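Long-range contacts in NIF3-related protein (Bacillus cereus, PDB 2GX8), which is of unknown function but binds zinc ions at a two-metal site conserved in the NIF3 family and carries an additional, probably regulatory, domain: residues 30-35 against 58-63; 73-78 against 109-114; 175-180 against 224-229; 309-314 against 330-335. One frame throughout, in Å; residues are numbered along the deposited sequence.

Interaction 1: 30-35 against 58-63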
loop_
_atom_site.group_PDB
_atom_site.type_symbol
_atom_site.label_atom_id
_atom_site.label_comp_id
_atom_site.label_asym_id
_atom_site.label_seq_id
_atom_site.Cartn_x
_atom_site.Cartn_y
_atom_site.Cartn_z
ATOM N N ASN C 30 -43.093 9.615 8.171
ATOM C CA ASN C 30 -41.843 9.974 8.785
ATOM C C ASN C 30 -40.766 9.969 7.699
ATOM O O ASN C 30 -41.039 9.592 6.561
ATOM C CB ASN C 30 -41.523 9.092 10.005
ATOM C CG ASN C 30 -41.175 7.667 9.644
ATOM O OD1 ASN C 30 -40.788 7.366 8.525
ATOM N ND2 ASN C 30 -41.270 6.786 10.616
ATOM N N GLY C 31 -39.558 10.402 8.026
ATOM C CA GLY C 31 -38.482 10.436 7.038
ATOM C C GLY C 31 -38.173 9.088 6.409
ATOM O O GLY C 31 -37.950 9.013 5.189
ATOM N N HIS C 32 -38.208 8.027 7.226
ATOM C CA HIS C 32 -37.871 6.669 6.783
ATOM C C HIS C 32 -38.724 6.157 5.650
ATOM O O HIS C 32 -38.226 5.483 4.749
ATOM C CB HIS C 32 -37.972 5.664 7.917
ATOM C CG HIS C 32 -36.945 5.835 8.984
ATOM N ND1 HIS C 32 -35.594 5.818 8.720
ATOM C CD2 HIS C 32 -37.069 5.931 10.329
ATOM C CE1 HIS C 32 -34.928 5.957 9.854
ATOM N NE2 HIS C 32 -35.800 6.015 10.846
ATOM N N GLU C 33 -40.012 6.470 5.725
ATOM C CA GLU C 33 -40.989 6.071 4.740
ATOM C C GLU C 33 -40.700 6.760 3.433
ATOM O O GLU C 33 -40.628 6.109 2.393
ATOM C CB GLU C 33 -42.371 6.452 5.224
ATOM C CG GLU C 33 -42.708 5.792 6.548
ATOM C CD GLU C 33 -44.142 6.053 6.995
ATOM O OE1 GLU C 33 -45.021 6.292 6.100
ATOM O OE2 GLU C 33 -44.382 6.001 8.238
ATOM N N ILE C 34 -40.540 8.075 3.485
ATOM C CA ILE C 34 -40.208 8.858 2.290
ATOM C C ILE C 34 -38.948 8.327 1.634
ATOM O O ILE C 34 -38.936 8.009 0.455
ATOM C CB ILE C 34 -40.061 10.337 2.654
ATOM C CG1 ILE C 34 -41.421 10.815 3.183
ATOM C CG2 ILE C 34 -39.584 11.162 1.456
ATOM C CD1 ILE C 34 -41.438 12.201 3.706
ATOM N N ILE C 35 -37.895 8.212 2.427
ATOM C CA ILE C 35 -36.611 7.698 1.976
ATOM C C ILE C 35 -36.757 6.302 1.396
ATOM O O ILE C 35 -36.185 6.001 0.355
ATOM C CB ILE C 35 -35.581 7.766 3.133
ATOM C CG1 ILE C 35 -35.228 9.228 3.376
ATOM C CG2 ILE C 35 -34.344 6.949 2.859
ATOM C CD1 ILE C 35 -34.865 9.965 2.113
ATOM N N GLY C 58 -28.578 14.273 10.763
ATOM C CA GLY C 58 -29.913 14.239 11.353
ATOM C C GLY C 58 -30.461 12.862 11.603
ATOM O O GLY C 58 -29.694 11.914 11.800
ATOM N N ALA C 59 -31.800 12.780 11.610
ATOM C CA ALA C 59 -32.597 11.564 11.860
ATOM C C ALA C 59 -33.839 11.571 10.965
ATOM O O ALA C 59 -34.316 12.631 10.573
ATOM C CB ALA C 59 -33.033 11.524 13.283
ATOM N N LEU C 60 -34.370 10.396 10.643
ATOM C CA LEU C 60 -35.558 10.330 9.782
ATOM C C LEU C 60 -36.810 9.878 10.527
ATOM O O LEU C 60 -37.903 9.870 9.958
ATOM C CB LEU C 60 -35.307 9.403 8.592
ATOM C CG LEU C 60 -34.162 9.779 7.667
ATOM C CD1 LEU C 60 -33.756 8.573 6.867
ATOM C CD2 LEU C 60 -34.518 10.979 6.777
ATOM N N ASN C 61 -36.663 9.499 11.794
ATOM C CA ASN C 61 -37.812 9.022 12.581
ATOM C C ASN C 61 -38.635 10.153 13.198
ATOM O O ASN C 61 -38.797 10.212 14.460
ATOM C CB ASN C 61 -37.358 8.010 13.642
ATOM C CG ASN C 61 -36.172 8.505 14.471
ATOM O OD1 ASN C 61 -35.700 9.634 14.317
ATOM N ND2 ASN C 61 -35.689 7.649 15.362
ATOM N N LYS C 62 -39.188 11.027 12.282
ATOM C CA LYS C 62 -39.894 12.220 12.733
ATOM C C LYS C 62 -40.889 12.610 11.631
ATOM O O LYS C 62 -40.639 12.310 10.482
ATOM C CB LYS C 62 -38.854 13.336 12.979
ATOM C CG LYS C 62 -38.062 13.777 11.705
ATOM C CD LYS C 62 -36.773 14.558 12.018
ATOM C CE LYS C 62 -36.267 15.409 10.806
ATOM N NZ LYS C 62 -36.307 14.717 9.473
ATOM N N PRO C 63 -42.040 13.232 11.969
ATOM C CA PRO C 63 -43.021 13.650 10.937
ATOM C C PRO C 63 -42.451 14.621 9.897
ATOM O O PRO C 63 -41.850 15.629 10.270
ATOM C CB PRO C 63 -44.118 14.344 11.757
ATOM C CG PRO C 63 -44.018 13.711 13.093
ATOM C CD PRO C 63 -42.539 13.514 13.329
#
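H32 lays its imidazole over L60 at the first turn of helix 31-38, where an N-capped helix start docks on the loop joining strands 54-56 and 66-70. L60 CB sits under one ring face, 3.8 Å from the centroid and displaced toward the rim. H32 CG stands anti to the carbonyl carbon (chi1 -68°), which swings the ring back beside the backbone N and over the leucine. The N61 side chain runs alongside the imidazole in the same direction, its amide plane turned 72° from the ring. On the buried side I35 crosses L60 at about a right angle, CG1 touching CD1 at 3.8 Å, and Y124 of strand 122-125 also packs on I35. L60 thus touches the imidazole face through CB and the isoleucine through its CD1 end. Its carbonyl points at the helix start and receives a weak bond from H32 N and a short, strongly bent and doubtful one from G31 N; G31 N also bonds weakly to K62 O. K62 itself turns away, its NZ bound to A59 O and N87 O. The cap is supplied by N30, whose OD1 accepts the N-H of E33 at 3.0 Å, nearly in line with CG-OD1.

Interaction 2: 73-78 against 109-114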
loop_
_atom_site.group_PDB
_atom_site.type_symbol
_atom_site.label_atom_id
_atom_site.label_comp_id
_atom_site.label_asym_id
_atom_site.label_seq_id
_atom_site.Cartn_x
_atom_site.Cartn_y
_atom_site.Cartn_z
ATOM N N VAL C 73 -25.966 21.332 -1.405
ATOM C CA VAL C 73 -26.518 21.872 -0.181
ATOM C C VAL C 73 -25.665 23.033 0.274
ATOM O O VAL C 73 -24.730 22.861 1.035
ATOM C CB VAL C 73 -26.625 20.845 0.958
ATOM C CG1 VAL C 73 -27.263 21.490 2.176
ATOM C CG2 VAL C 73 -27.415 19.625 0.519
ATOM N N THR C 74 -25.964 24.220 -0.226
ATOM C CA THR C 74 -25.241 25.437 0.164
ATOM C C THR C 74 -26.049 26.029 1.304
ATOM O O THR C 74 -27.130 25.528 1.609
ATOM C CB THR C 74 -25.243 26.443 -0.976
ATOM O OG1 THR C 74 -26.601 26.790 -1.276
ATOM C CG2 THR C 74 -24.634 25.822 -2.216
ATOM N N GLU C 75 -25.559 27.089 1.940
ATOM C CA GLU C 75 -26.314 27.672 3.040
ATOM C C GLU C 75 -27.654 28.289 2.579
ATOM O O GLU C 75 -28.664 28.152 3.277
ATOM C CB GLU C 75 -25.486 28.661 3.857
ATOM C CG GLU C 75 -26.088 28.861 5.241
ATOM C CD GLU C 75 -25.208 29.640 6.172
ATOM O OE1 GLU C 75 -24.111 30.047 5.741
ATOM O OE2 GLU C 75 -25.608 29.841 7.342
ATOM N N GLU C 76 -27.658 28.903 1.386
ATOM C CA GLU C 76 -28.857 29.531 0.834
ATOM C C GLU C 76 -29.923 28.485 0.572
ATOM O O GLU C 76 -31.111 28.788 0.654
ATOM C CB GLU C 76 -28.571 30.339 -0.439
ATOM C CG GLU C 76 -27.776 31.642 -0.268
ATOM C CD GLU C 76 -26.270 31.445 -0.005
ATOM O OE1 GLU C 76 -25.729 30.345 -0.274
ATOM O OE2 GLU C 76 -25.615 32.411 0.466
ATOM N N VAL C 77 -29.502 27.264 0.240
ATOM C CA VAL C 77 -30.440 26.141 0.023
ATOM C C VAL C 77 -31.084 25.727 1.365
ATOM O O VAL C 77 -32.285 25.416 1.418
ATOM C CB VAL C 77 -29.771 24.918 -0.680
ATOM C CG1 VAL C 77 -30.653 23.670 -0.586
ATOM C CG2 VAL C 77 -29.442 25.229 -2.122
ATOM N N VAL C 78 -30.283 25.748 2.440
ATOM C CA VAL C 78 -30.767 25.436 3.784
ATOM C C VAL C 78 -31.753 26.532 4.244
ATOM O O VAL C 78 -32.789 26.214 4.840
ATOM C CB VAL C 78 -29.607 25.196 4.816
ATOM C CG1 VAL C 78 -30.168 24.746 6.152
ATOM C CG2 VAL C 78 -28.652 24.114 4.335
ATOM N N TYR C 109 -18.413 26.399 5.632
ATOM C CA TYR C 109 -18.841 25.013 5.562
ATOM C C TYR C 109 -19.427 24.502 6.853
ATOM O O TYR C 109 -20.461 23.838 6.841
ATOM C CB TYR C 109 -17.658 24.150 5.150
ATOM C CG TYR C 109 -17.982 22.684 5.049
ATOM C CD1 TYR C 109 -18.880 22.230 4.088
ATOM C CD2 TYR C 109 -17.381 21.754 5.884
ATOM C CE1 TYR C 109 -19.184 20.899 3.955
ATOM C CE2 TYR C 109 -17.686 20.403 5.767
ATOM C CZ TYR C 109 -18.584 19.985 4.781
ATOM O OH TYR C 109 -18.908 18.660 4.605
ATOM N N GLY C 110 -18.762 24.814 7.973
ATOM C CA GLY C 110 -19.212 24.384 9.300
ATOM C C GLY C 110 -20.531 25.042 9.659
ATOM O O GLY C 110 -21.329 24.465 10.387
ATOM N N LYS C 111 -20.758 26.251 9.144
ATOM C CA LYS C 111 -21.994 26.989 9.350
ATOM C C LYS C 111 -23.194 26.320 8.669
ATOM O O LYS C 111 -24.329 26.505 9.096
ATOM C CB LYS C 111 -21.857 28.408 8.791
ATOM C CG LYS C 111 -21.073 29.382 9.628
ATOM C CD LYS C 111 -21.030 30.707 8.909
ATOM C CE LYS C 111 -20.616 31.807 9.847
ATOM N NZ LYS C 111 -19.432 31.402 10.616
ATOM N N ILE C 112 -22.953 25.565 7.609
ATOM C CA ILE C 112 -24.036 24.861 6.907
ATOM C C ILE C 112 -24.479 23.697 7.759
ATOM O O ILE C 112 -25.670 23.505 7.995
ATOM C CB ILE C 112 -23.594 24.316 5.522
ATOM C CG1 ILE C 112 -23.208 25.465 4.591
ATOM C CG2 ILE C 112 -24.748 23.526 4.884
ATOM C CD1 ILE C 112 -22.566 25.023 3.289
ATOM N N ILE C 113 -23.506 22.925 8.235
ATOM C CA ILE C 113 -23.775 21.780 9.123
ATOM C C ILE C 113 -24.475 22.265 10.400
ATOM O O ILE C 113 -25.440 21.654 10.875
ATOM C CB ILE C 113 -22.450 21.068 9.453
ATOM C CG1 ILE C 113 -21.856 20.482 8.163
ATOM C CG2 ILE C 113 -22.647 19.941 10.443
ATOM C CD1 ILE C 113 -20.482 19.949 8.369
ATOM N N GLU C 114 -23.989 23.382 10.938
ATOM C CA GLU C 114 -24.568 24.003 12.156
ATOM C C GLU C 114 -26.011 24.440 11.921
ATOM O O GLU C 114 -26.892 24.199 12.752
ATOM C CB GLU C 114 -23.728 25.217 12.559
ATOM C CG GLU C 114 -24.282 26.014 13.732
ATOM C CD GLU C 114 -23.447 27.247 14.067
ATOM O OE1 GLU C 114 -23.101 27.986 13.125
ATOM O OE2 GLU C 114 -23.156 27.481 15.266
#
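I112 pushes its side chain from helix 108-118 against the first turn of helix 75-84, where it overlaps the backbone of V73 to E75 and the side chains around it. CD1 reaches the start of the helix, lying 3.8 Å from V73 O and 3.9 Å from E75 N, while CG1 lies against E75 CB at 4.0 Å. CG2, set anti to the backbone N, also borders V73 O and meets V78 CG2 at 4.0 Å, the two side chains crossing at a slant, with V73 CG1 a little farther off. One isoleucine therefore fills the angle between the incoming loop and the first helical turn, its methyl and methylene groups packing on backbone atoms as well as on aliphatic side-chain groups.

E75 forms the outer border. Its CG is anti to the backbone N (chi1 -159°) and the chain stays extended beyond it, which carries the carboxylate past I112 and slantwise across the K111 side chain, with OE1 4.1 Å from K111 CB. The two charged ends do not pair: E75 OE2 makes a salt bridge to K115, one turn after K111 on helix 108-118, and K111 NZ is bound to T105 O. Behind the contact, T74 caps its helix through a weak bond from V77 N to OG1. M347 of a third subunit packs on I112, placing the contact beside a subunit interface. Two helices that follow successive strands of the parallel part of a sheet, 66-70 and 88-91, meet here, as is characteristic of a layered alpha/beta domain.

Interaction 3: 175-180 against 224-229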
loop_
_atom_site.group_PDB
_atom_site.type_symbol
_atom_site.label_atom_id
_atom_site.label_comp_id
_atom_site.label_asym_id
_atom_site.label_seq_id
_atom_site.Cartn_x
_atom_site.Cartn_y
_atom_site.Cartn_z
ATOM N N GLU C 175 -51.811 -20.675 -8.352
ATOM C CA GLU C 175 -51.772 -19.687 -7.302
ATOM C C GLU C 175 -50.315 -19.245 -7.034
ATOM O O GLU C 175 -50.046 -18.064 -6.825
ATOM C CB GLU C 175 -52.407 -20.328 -6.074
ATOM C CG GLU C 175 -52.587 -19.442 -4.884
ATOM C CD GLU C 175 -53.385 -20.126 -3.780
ATOM O OE1 GLU C 175 -54.045 -21.175 -4.059
ATOM O OE2 GLU C 175 -53.355 -19.601 -2.637
ATOM N N VAL C 176 -49.382 -20.199 -7.080
ATOM C CA VAL C 176 -47.940 -19.932 -6.852
ATOM C C VAL C 176 -47.294 -19.180 -8.018
ATOM O O VAL C 176 -46.464 -18.315 -7.796
ATOM C CB VAL C 176 -47.178 -21.215 -6.426
ATOM C CG1 VAL C 176 -45.661 -21.037 -6.422
ATOM C CG2 VAL C 176 -47.648 -21.618 -5.040
ATOM N N ARG C 177 -47.696 -19.484 -9.253
ATOM C CA ARG C 177 -47.224 -18.729 -10.417
ATOM C C ARG C 177 -47.678 -17.263 -10.331
ATOM O O ARG C 177 -46.903 -16.352 -10.662
ATOM C CB ARG C 177 -47.790 -19.283 -11.718
ATOM C CG ARG C 177 -47.381 -20.660 -12.074
ATOM C CD ARG C 177 -47.995 -21.000 -13.401
ATOM N NE ARG C 177 -47.867 -22.417 -13.693
ATOM C CZ ARG C 177 -48.860 -23.302 -13.633
ATOM N NH1 ARG C 177 -50.097 -22.915 -13.330
ATOM N NH2 ARG C 177 -48.620 -24.582 -13.922
ATOM N N LYS C 178 -48.929 -17.042 -9.904
ATOM C CA LYS C 178 -49.486 -15.693 -9.818
ATOM C C LYS C 178 -48.719 -14.875 -8.805
ATOM O O LYS C 178 -48.418 -13.719 -9.047
ATOM C CB LYS C 178 -50.965 -15.725 -9.432
ATOM C CG LYS C 178 -51.644 -14.358 -9.510
ATOM C CD LYS C 178 -53.079 -14.411 -9.020
ATOM C CE LYS C 178 -53.818 -13.099 -9.289
ATOM N NZ LYS C 178 -53.282 -11.929 -8.536
ATOM N N ALA C 179 -48.405 -15.504 -7.676
ATOM C CA ALA C 179 -47.684 -14.875 -6.581
ATOM C C ALA C 179 -46.286 -14.482 -7.003
ATOM O O ALA C 179 -45.808 -13.424 -6.652
ATOM C CB ALA C 179 -47.623 -15.815 -5.407
ATOM N N LEU C 180 -45.622 -15.361 -7.739
ATOM C CA LEU C 180 -44.278 -15.089 -8.236
ATOM C C LEU C 180 -44.286 -13.916 -9.203
ATOM O O LEU C 180 -43.460 -13.015 -9.099
ATOM C CB LEU C 180 -43.721 -16.321 -8.928
ATOM C CG LEU C 180 -43.226 -17.484 -8.068
ATOM C CD1 LEU C 180 -42.896 -18.640 -8.967
ATOM C CD2 LEU C 180 -41.995 -17.109 -7.260
ATOM N N GLU C 224 -46.910 -36.824 -7.150
ATOM C CA GLU C 224 -46.886 -36.101 -8.436
ATOM C C GLU C 224 -46.825 -34.602 -8.099
ATOM O O GLU C 224 -47.495 -34.137 -7.196
ATOM C CB GLU C 224 -48.100 -36.428 -9.303
ATOM C CG GLU C 224 -48.197 -37.891 -9.754
ATOM C CD GLU C 224 -49.611 -38.275 -10.267
ATOM O OE1 GLU C 224 -50.579 -37.493 -10.053
ATOM O OE2 GLU C 224 -49.769 -39.375 -10.870
ATOM N N GLU C 225 -45.994 -33.859 -8.811
ATOM C CA GLU C 225 -45.752 -32.457 -8.509
ATOM C C GLU C 225 -45.443 -31.638 -9.744
ATOM O O GLU C 225 -45.133 -32.171 -10.808
ATOM C CB GLU C 225 -44.500 -32.342 -7.641
ATOM C CG GLU C 225 -44.664 -32.542 -6.175
ATOM C CD GLU C 225 -43.372 -32.231 -5.435
ATOM O OE1 GLU C 225 -42.337 -32.793 -5.811
ATOM O OE2 GLU C 225 -43.398 -31.445 -4.458
ATOM N N VAL C 226 -45.451 -30.324 -9.566
ATOM C CA VAL C 226 -45.147 -29.384 -10.633
ATOM C C VAL C 226 -43.860 -28.653 -10.280
ATOM O O VAL C 226 -43.680 -28.188 -9.153
ATOM C CB VAL C 226 -46.338 -28.400 -10.857
ATOM C CG1 VAL C 226 -46.022 -27.374 -11.910
ATOM C CG2 VAL C 226 -47.522 -29.158 -11.282
ATOM N N ARG C 227 -42.960 -28.600 -11.256
ATOM C CA ARG C 227 -41.672 -27.958 -11.130
ATOM C C ARG C 227 -41.822 -26.641 -11.857
ATOM O O ARG C 227 -41.867 -26.600 -13.096
ATOM C CB ARG C 227 -40.589 -28.800 -11.814
ATOM C CG ARG C 227 -39.199 -28.525 -11.333
ATOM C CD ARG C 227 -38.064 -29.109 -12.220
ATOM N NE ARG C 227 -37.466 -28.087 -13.079
ATOM C CZ ARG C 227 -36.233 -27.603 -12.961
ATOM N NH1 ARG C 227 -35.385 -28.043 -12.045
ATOM N NH2 ARG C 227 -35.830 -26.681 -13.794
ATOM N N ILE C 228 -41.923 -25.567 -11.085
ATOM C CA ILE C 228 -42.089 -24.235 -11.634
ATOM C C ILE C 228 -40.775 -23.487 -11.570
ATOM O O ILE C 228 -40.161 -23.387 -10.517
ATOM C CB ILE C 228 -43.145 -23.407 -10.839
ATOM C CG1 ILE C 228 -44.488 -24.163 -10.742
ATOM C CG2 ILE C 228 -43.334 -21.996 -11.466
ATOM C CD1 ILE C 228 -45.518 -23.511 -9.812
ATOM N N GLU C 229 -40.347 -22.957 -12.699
ATOM C CA GLU C 229 -39.136 -22.158 -12.710
ATOM C C GLU C 229 -39.420 -20.771 -13.249
ATOM O O GLU C 229 -40.326 -20.581 -14.080
ATOM C CB GLU C 229 -38.011 -22.835 -13.476
ATOM C CG GLU C 229 -38.235 -22.986 -14.929
ATOM C CD GLU C 229 -37.022 -23.539 -15.629
ATOM O OE1 GLU C 229 -36.456 -24.539 -15.160
ATOM O OE2 GLU C 229 -36.632 -22.979 -16.667
#
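Helix 175-180 and strand 224-229 run almost parallel, their axes 11° apart and 10.1 Å at closest approach, the spacing of a helix laid on the face of a beta-sheet. Into that gap the strand sends I228, which makes most of the contact. Its CG1 stands anti to the carbonyl carbon (chi1 -54°), and the CD1 methyl at the far end meets both V176 CG1, at 4.2 Å, and R177 CG, at 4.1 Å. The valine is crossed at a slant, the arginine at about a right angle. The other branch, CG2, touches L180 CD1 at 4.2 Å, one helical turn beyond V176. Helix 237-247 packs beside this face, with A247 on V176 and with V240 and M244 on L180.

R177 borders the contact. Its chain is extended from CG to NE and reaches toward the strand, NH2 coming within 4.3 Å of V226 CG1. With neither hydrogen bond nor salt bridge between the two segments, the fit of I228 against the helix sets their relative position by shape, while a salt bridge from NH1 to E174 and a hydrogen bond from NE to S197 fix the polar end of the arginine.

Interaction 4: 309-314 against 330-335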
loop_
_atom_site.group_PDB
_atom_site.type_symbol
_atom_site.label_atom_id
_atom_site.label_comp_id
_atom_site.label_asym_id
_atom_site.label_seq_id
_atom_site.Cartn_x
_atom_site.Cartn_y
_atom_site.Cartn_z
ATOM N N LYS C 309 -24.376 11.593 -33.675
ATOM C CA LYS C 309 -24.589 10.922 -32.389
ATOM C C LYS C 309 -23.838 11.605 -31.281
ATOM O O LYS C 309 -22.667 11.953 -31.413
ATOM C CB LYS C 309 -24.403 9.405 -32.398
ATOM C CG LYS C 309 -23.020 8.870 -32.346
ATOM C CD LYS C 309 -23.031 7.335 -32.467
ATOM C CE LYS C 309 -23.732 6.634 -31.316
ATOM N NZ LYS C 309 -23.661 5.141 -31.487
ATOM N N VAL C 310 -24.555 11.756 -30.169
ATOM C CA VAL C 310 -24.130 12.502 -29.017
ATOM C C VAL C 310 -24.060 11.651 -27.754
ATOM O O VAL C 310 -24.970 10.875 -27.463
ATOM C CB VAL C 310 -25.176 13.610 -28.736
ATOM C CG1 VAL C 310 -24.826 14.422 -27.491
ATOM C CG2 VAL C 310 -25.366 14.511 -29.953
ATOM N N ALA C 311 -22.980 11.824 -26.999
ATOM C CA ALA C 311 -22.817 11.177 -25.699
ATOM C C ALA C 311 -22.999 12.261 -24.635
ATOM O O ALA C 311 -22.554 13.382 -24.813
ATOM C CB ALA C 311 -21.421 10.529 -25.585
ATOM N N VAL C 312 -23.706 11.965 -23.561
ATOM C CA VAL C 312 -23.804 12.947 -22.447
ATOM C C VAL C 312 -23.584 12.284 -21.109
ATOM O O VAL C 312 -24.007 11.170 -20.906
ATOM C CB VAL C 312 -25.131 13.776 -22.452
ATOM C CG1 VAL C 312 -26.350 12.886 -22.641
ATOM C CG2 VAL C 312 -25.244 14.635 -21.192
ATOM N N LEU C 313 -22.889 12.953 -20.208
ATOM C CA LEU C 313 -22.685 12.412 -18.889
ATOM C C LEU C 313 -22.655 13.617 -17.942
ATOM O O LEU C 313 -21.702 14.403 -17.955
ATOM C CB LEU C 313 -21.393 11.595 -18.855
ATOM C CG LEU C 313 -21.105 10.738 -17.618
ATOM C CD1 LEU C 313 -20.071 9.718 -17.976
ATOM C CD2 LEU C 313 -20.637 11.528 -16.440
ATOM N N GLY C 314 -23.692 13.789 -17.130
ATOM C CA GLY C 314 -23.738 14.964 -16.259
ATOM C C GLY C 314 -22.652 14.858 -15.217
ATOM O O GLY C 314 -22.369 13.756 -14.770
ATOM N N ASP C 330 -19.913 11.572 -31.887
ATOM C CA ASP C 330 -19.374 12.618 -32.750
ATOM C C ASP C 330 -18.999 13.777 -31.843
ATOM O O ASP C 330 -18.089 14.554 -32.165
ATOM C CB ASP C 330 -20.433 13.099 -33.745
ATOM C CG ASP C 330 -20.688 12.108 -34.858
ATOM O OD1 ASP C 330 -19.707 11.547 -35.406
ATOM O OD2 ASP C 330 -21.875 11.912 -35.216
ATOM N N VAL C 331 -19.713 13.873 -30.718
ATOM C CA VAL C 331 -19.548 14.927 -29.741
ATOM C C VAL C 331 -19.874 14.377 -28.350
ATOM O O VAL C 331 -20.723 13.508 -28.205
ATOM C CB VAL C 331 -20.487 16.123 -30.045
ATOM C CG1 VAL C 331 -21.904 15.706 -29.939
ATOM C CG2 VAL C 331 -20.233 17.299 -29.088
ATOM N N TYR C 332 -19.222 14.906 -27.329
ATOM C CA TYR C 332 -19.447 14.458 -25.954
ATOM C C TYR C 332 -19.795 15.650 -25.054
ATOM O O TYR C 332 -19.030 16.580 -24.946
ATOM C CB TYR C 332 -18.207 13.684 -25.478
ATOM C CG TYR C 332 -18.211 13.111 -24.049
ATOM C CD1 TYR C 332 -17.029 13.072 -23.312
ATOM C CD2 TYR C 332 -19.381 12.609 -23.442
ATOM C CE1 TYR C 332 -16.988 12.534 -22.007
ATOM C CE2 TYR C 332 -19.350 12.068 -22.092
ATOM C CZ TYR C 332 -18.146 12.049 -21.402
ATOM O OH TYR C 332 -18.035 11.535 -20.101
ATOM N N VAL C 333 -20.951 15.607 -24.402
ATOM C CA VAL C 333 -21.402 16.689 -23.534
ATOM C C VAL C 333 -21.208 16.311 -22.081
ATOM O O VAL C 333 -21.961 15.500 -21.572
ATOM C CB VAL C 333 -22.912 16.965 -23.717
ATOM C CG1 VAL C 333 -23.368 18.064 -22.775
ATOM C CG2 VAL C 333 -23.213 17.326 -25.134
ATOM N N THR C 334 -20.240 16.934 -21.405
ATOM C CA THR C 334 -19.936 16.623 -20.004
ATOM C C THR C 334 -19.300 17.824 -19.296
ATOM O O THR C 334 -18.836 18.749 -19.960
ATOM C CB THR C 334 -18.995 15.389 -19.945
ATOM O OG1 THR C 334 -18.896 14.878 -18.602
ATOM C CG2 THR C 334 -17.620 15.714 -20.534
ATOM N N GLY C 335 -19.249 17.817 -17.963
ATOM C CA GLY C 335 -18.659 18.919 -17.219
ATOM C C GLY C 335 -17.225 18.700 -16.779
ATOM O O GLY C 335 -16.663 17.609 -16.918
#
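V310, V312, V331 and V333 gather on one face of a parallel beta pair, strand 306-313 and strand 331-335, which helix 321-326 connects in a beta-alpha-beta unit. V310 CG2 lies beside V331 CG1 at 3.7 Å, V310 CG1 reaches obliquely to V333 CG2, and V312 stands alongside V333; F284 packs on V310, V331 and V333. The other face carries A311, L313, Y332 and T334. With CG anti to the backbone N (chi1 180°), the tyrosine ring leans toward the neighbouring strand, where its CD2 meets A311 CB at 3.6 Å and its hydroxyl end lies alongside L313. That strand meets the ring's edge, while T334 CG2 covers one face. The buried hydroxyl is bound to G317 O.

Between the faces, nearly straight bonds join A311 N to V331 O and V333 N to A311 O, and L313 N continues the ladder to V333 O. At the N-terminal end D330 makes a two-way link with K309: its N-H goes to K309 O at 2.8 Å, and OD2, which also accepts from R308 N, takes the K309 N-H on its anti side, out of the carboxylate plane. At the other end, T334 OG1 donates to L313 O at 2.9 Å, in the carbonyl plane.

The four contacts illustrate how chemistry follows place in the fold. Interactions 3 and 4 are buried and reach the same large sheet, yet their centres lie about 47 Å apart on opposite sides of the chain's centre: one lays a helix on the sheet through apolar contacts, the other joins neighbouring strands by a backbone ladder. Interactions 1 and 2 are only partly buried and belong to the region of the smaller sheet, their nearest atoms about 8 Å apart. Both involve the capped start of a helix and both touch the second subunit, but interaction 1 adds weak backbone bonds to its packing, whereas interaction 2 relies on aliphatic groups.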